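Local coordinates for protein 1-deoxy-D-xylulose 5-phosphate reductoisomerase (Moraxella catarrhalis, PDB 4ZQG) that catalyses the NAD(P)H-dependent rearrangement and reduction of 1-deoxy-D-xylulose 5-phosphate to 2-C-methyl-D-erythritol 4-phosphate in the MEP pathway of isoprenoid synthesis, at residues A[237-240]-A[241-245]; A[84-87]-A[88-91]. All blocks are in the same frame, centred on the assembly; numbering follows the deposited sequence.

Interaction 1 (A[237-240]-A[241-245])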
loop_
_atom_site.group_PDB
_atom_site.type_symbol
_atom_site.label_atom_id
_atom_site.label_comp_id
_atom_site.label_asym_id
_atom_site.label_seq_id
_atom_site.Cartn_x
_atom_site.Cartn_y
_atom_site.Cartn_z
ATOM N N ILE A 237 -6.727 -16.940 -11.446
ATOM C CA ILE A 237 -7.732 -16.762 -12.461
ATOM C C ILE A 237 -8.750 -15.707 -12.070
ATOM O O ILE A 237 -9.145 -14.893 -12.907
ATOM C CB ILE A 237 -8.398 -18.085 -12.787
ATOM C CG1 ILE A 237 -7.372 -19.020 -13.412
ATOM C CG2 ILE A 237 -9.580 -17.883 -13.719
ATOM C CD1 ILE A 237 -7.605 -20.475 -13.055
ATOM N N GLU A 238 -9.165 -15.693 -10.796
ATOM C CA GLU A 238 -10.039 -14.629 -10.247
ATOM C C GLU A 238 -9.468 -13.252 -10.536
ATOM O O GLU A 238 -10.190 -12.370 -11.012
ATOM C CB GLU A 238 -10.266 -14.803 -8.715
ATOM C CG GLU A 238 -11.237 -13.788 -8.037
ATOM C CD GLU A 238 -11.489 -14.024 -6.513
ATOM O OE1 GLU A 238 -12.642 -13.800 -6.037
ATOM O OE2 GLU A 238 -10.540 -14.406 -5.768
ATOM N N ALA A 239 -8.178 -13.074 -10.262
ATOM C CA ALA A 239 -7.516 -11.796 -10.497
ATOM C C ALA A 239 -7.546 -11.340 -11.965
ATOM O O ALA A 239 -7.821 -10.162 -12.262
ATOM C CB ALA A 239 -6.091 -11.864 -10.011
ATOM N N CYS A 240 -7.289 -12.272 -12.878
ATOM C CA CYS A 240 -7.404 -11.968 -14.290
ATOM C C CYS A 240 -8.750 -11.358 -14.632
ATOM O O CYS A 240 -8.790 -10.321 -15.267
ATOM C CB CYS A 240 -7.142 -13.202 -15.161
ATOM S SG CYS A 240 -5.485 -13.953 -15.075
ATOM N N HIS A 241 -9.856 -11.964 -14.216
ATOM C CA HIS A 241 -11.163 -11.377 -14.508
ATOM C C HIS A 241 -11.413 -10.110 -13.753
ATOM O O HIS A 241 -11.988 -9.177 -14.291
ATOM C CB HIS A 241 -12.305 -12.339 -14.206
ATOM C CG HIS A 241 -12.259 -13.577 -15.016
ATOM N ND1 HIS A 241 -12.623 -13.601 -16.347
ATOM C CD2 HIS A 241 -11.835 -14.823 -14.707
ATOM C CE1 HIS A 241 -12.415 -14.816 -16.823
ATOM N NE2 HIS A 241 -11.947 -15.578 -15.844
ATOM N N LEU A 242 -11.037 -10.064 -12.483
ATOM C CA LEU A 242 -11.409 -8.902 -11.694
ATOM C C LEU A 242 -10.723 -7.664 -12.205
ATOM O O LEU A 242 -11.316 -6.586 -12.287
ATOM C CB LEU A 242 -11.036 -9.100 -10.229
ATOM C CG LEU A 242 -12.031 -9.804 -9.302
ATOM C CD1 LEU A 242 -11.373 -9.924 -7.939
ATOM C CD2 LEU A 242 -13.328 -9.034 -9.261
ATOM N N PHE A 243 -9.443 -7.820 -12.517
ATOM C CA PHE A 243 -8.617 -6.681 -12.836
ATOM C C PHE A 243 -8.290 -6.581 -14.323
ATOM O O PHE A 243 -7.535 -5.720 -14.738
ATOM C CB PHE A 243 -7.368 -6.768 -11.999
ATOM C CG PHE A 243 -7.657 -6.858 -10.547
ATOM C CD1 PHE A 243 -7.245 -7.943 -9.808
ATOM C CD2 PHE A 243 -8.350 -5.851 -9.924
ATOM C CE1 PHE A 243 -7.524 -8.022 -8.463
ATOM C CE2 PHE A 243 -8.590 -5.908 -8.588
ATOM C CZ PHE A 243 -8.192 -7.010 -7.864
ATOM N N ASP A 244 -8.928 -7.438 -15.105
ATOM C CA ASP A 244 -8.914 -7.380 -16.541
ATOM C C ASP A 244 -7.511 -7.509 -17.148
ATOM O O ASP A 244 -7.172 -6.778 -18.066
ATOM C CB ASP A 244 -9.593 -6.119 -17.020
ATOM C CG ASP A 244 -9.973 -6.214 -18.439
ATOM O OD1 ASP A 244 -9.640 -5.288 -19.207
ATOM O OD2 ASP A 244 -10.527 -7.268 -18.826
ATOM N N LEU A 245 -6.751 -8.485 -16.640
ATOM C CA LEU A 245 -5.402 -8.782 -17.073
ATOM C C LEU A 245 -5.270 -10.240 -17.498
ATOM O O LEU A 245 -6.200 -11.035 -17.300
ATOM C CB LEU A 245 -4.467 -8.559 -15.899
ATOM C CG LEU A 245 -4.419 -7.156 -15.306
ATOM C CD1 LEU A 245 -3.526 -7.170 -14.089
ATOM C CD2 LEU A 245 -3.881 -6.131 -16.304
#
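C240 and L245 join across the C-terminal end of helix 230-243, where L245 N donates to C240 O (3.1 Å) in the carbonyl plane, on a lone pair. This 6→1 bond, with positive phi at D244, is the signature of a Schellman-type helix end. Upstream the ordinary helical bonds run H241 N to I237 O, L242 N to E238 O and F243 N to A239 O, the last two both 2.9 Å. Side-chain contacts follow the same spacing. E238 sends CG anti to its nitrogen (chi1 -177°) and lies alongside L242, CG meeting CD1 at 3.9 Å. I237 and H241 also run side by side, I237 CG2 being 3.9 Å from H241 CD2, while CD2 approaches I237 O obliquely. F243 turns its ring so that CD1 makes an apolar contact with A239 CB at 4.1 Å, and L242 CB sits over the centre of one ring face. Helix 155-162 packs against this side through H157 and I160, and D244 OD1 is held by H176 NE2. E238 OE2 lies close to D154 OD2, a like-charged pair beside the magnesium site of D154, E156 and E235. L245 O, which accepts a bond from a bound buffer molecule, lies 3.2 Å from C240 CB and 3.7 Å from C240 SG.

Interaction 2 (A[84-87]-A[88-91])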
loop_
_atom_site.group_PDB
_atom_site.type_symbol
_atom_site.label_atom_id
_atom_site.label_comp_id
_atom_site.label_asym_id
_atom_site.label_seq_id
_atom_site.Cartn_x
_atom_site.Cartn_y
_atom_site.Cartn_z
ATOM N N SER A 84 -36.409 -22.082 -1.236
ATOM C CA SER A 84 -35.469 -23.198 -1.326
ATOM C C SER A 84 -34.761 -23.293 -2.647
ATOM O O SER A 84 -35.193 -22.716 -3.611
ATOM C CB SER A 84 -36.192 -24.511 -1.063
ATOM O OG SER A 84 -37.059 -24.833 -2.123
ATOM N N GLY A 85 -33.683 -24.059 -2.677
ATOM C CA GLY A 85 -32.886 -24.279 -3.900
ATOM C C GLY A 85 -32.396 -23.077 -4.684
ATOM O O GLY A 85 -32.462 -21.928 -4.253
ATOM N N ASP A 86 -31.892 -23.364 -5.864
ATOM C CA ASP A 86 -31.311 -22.348 -6.713
ATOM C C ASP A 86 -32.337 -21.292 -7.074
ATOM O O ASP A 86 -32.034 -20.119 -7.268
ATOM C CB ASP A 86 -30.743 -23.011 -7.972
ATOM C CG ASP A 86 -29.589 -23.993 -7.648
ATOM O OD1 ASP A 86 -29.810 -25.200 -7.854
ATOM O OD2 ASP A 86 -28.486 -23.583 -7.187
ATOM N N GLU A 87 -33.570 -21.712 -7.126
ATOM C CA GLU A 87 -34.642 -20.832 -7.475
ATOM C C GLU A 87 -34.739 -19.741 -6.416
ATOM O O GLU A 87 -34.927 -18.569 -6.744
ATOM C CB GLU A 87 -35.933 -21.654 -7.594
ATOM C CG GLU A 87 -35.797 -22.886 -8.528
ATOM C CD GLU A 87 -35.605 -24.248 -7.812
ATOM O OE1 GLU A 87 -36.579 -25.057 -7.841
ATOM O OE2 GLU A 87 -34.508 -24.536 -7.253
ATOM N N GLY A 88 -34.588 -20.132 -5.149
ATOM C CA GLY A 88 -34.622 -19.204 -4.023
ATOM C C GLY A 88 -33.458 -18.236 -4.011
ATOM O O GLY A 88 -33.612 -17.066 -3.689
ATOM N N LEU A 89 -32.283 -18.726 -4.361
ATOM C CA LEU A 89 -31.103 -17.906 -4.388
ATOM C C LEU A 89 -31.211 -16.836 -5.483
ATOM O O LEU A 89 -30.903 -15.667 -5.260
ATOM C CB LEU A 89 -29.868 -18.779 -4.604
ATOM C CG LEU A 89 -29.663 -19.920 -3.611
ATOM C CD1 LEU A 89 -28.419 -20.735 -3.937
ATOM C CD2 LEU A 89 -29.599 -19.379 -2.207
ATOM N N ILE A 90 -31.686 -17.236 -6.648
ATOM C CA ILE A 90 -31.844 -16.323 -7.770
ATOM C C ILE A 90 -32.799 -15.199 -7.380
ATOM O O ILE A 90 -32.531 -14.035 -7.622
ATOM C CB ILE A 90 -32.299 -17.088 -9.053
ATOM C CG1 ILE A 90 -31.119 -17.923 -9.583
ATOM C CG2 ILE A 90 -32.761 -16.147 -10.165
ATOM C CD1 ILE A 90 -31.539 -19.210 -10.289
ATOM N N GLU A 91 -33.879 -15.555 -6.722
ATOM C CA GLU A 91 -34.846 -14.593 -6.259
ATOM C C GLU A 91 -34.275 -13.578 -5.293
ATOM O O GLU A 91 -34.522 -12.397 -5.421
ATOM C CB GLU A 91 -35.991 -15.332 -5.571
ATOM C CG GLU A 91 -37.225 -14.493 -5.326
ATOM C CD GLU A 91 -38.344 -15.264 -4.612
ATOM O OE1 GLU A 91 -38.700 -16.462 -4.950
ATOM O OE2 GLU A 91 -38.880 -14.612 -3.696
#
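G88 N reaches back to S84 O (3.1 Å), standing 42° out of the carbonyl plane, and makes a second, weak bond to G85 O. G85, with phi at 52°, turns the chain from strand 81-84 into helix 85-93; from there the regular i to i+4 bonds follow, L89 N to G85 O, I90 N to D86 O (3.0 Å) and E91 N to E87 O. Lacking a side chain, G88 lets the strand's last carbonyl lie close against the first turn. I90 puts CG1 beside its own nitrogen (chi1 -72°), which turns CG1 toward D86 O; CD1 follows at 3.2 Å from D86 O, a close approach of a methyl group to a carbonyl oxygen on a solvent-exposed residue. On the buried side L89 CG rests 3.5 Å from G85 O, and its CD1 is 4.3 Å from D86 OD2. Beyond these, L89 touches S113 and I90 touches A116, both on helix 111-120, while E91 OE2 forms a salt bridge with K58 NZ. The L89 side chain comes within about 5 Å of the bound NAD. The whole is a strand-to-helix junction at the edge strand of a parallel Rossmann-type sheet, opening the helix of the crossover from strand 81-84 to strand 100-103.

From the N terminus, interaction 2 comes first, within the nucleotide-binding region: it closes the tight turn from edge strand 81-84 into helix 85-93, next to helix 111-120. The chain then completes the parallel sheet with strands 100-103, 123-126 and 149-152 before interaction 1 ends helix 230-243, in the family's C-terminal domain range. Each contact spans a few residues, so the two stand in series and neither nest nor cross. The centres of interactions 1 and 2 are 27 Å apart and the nearest atoms of interactions 1 and 2 about 17 Å, and they make no direct contact. One starts a helix near NAD; the other finishes a helix that also carries magnesium ligand E235 and leads towards strand 250-254.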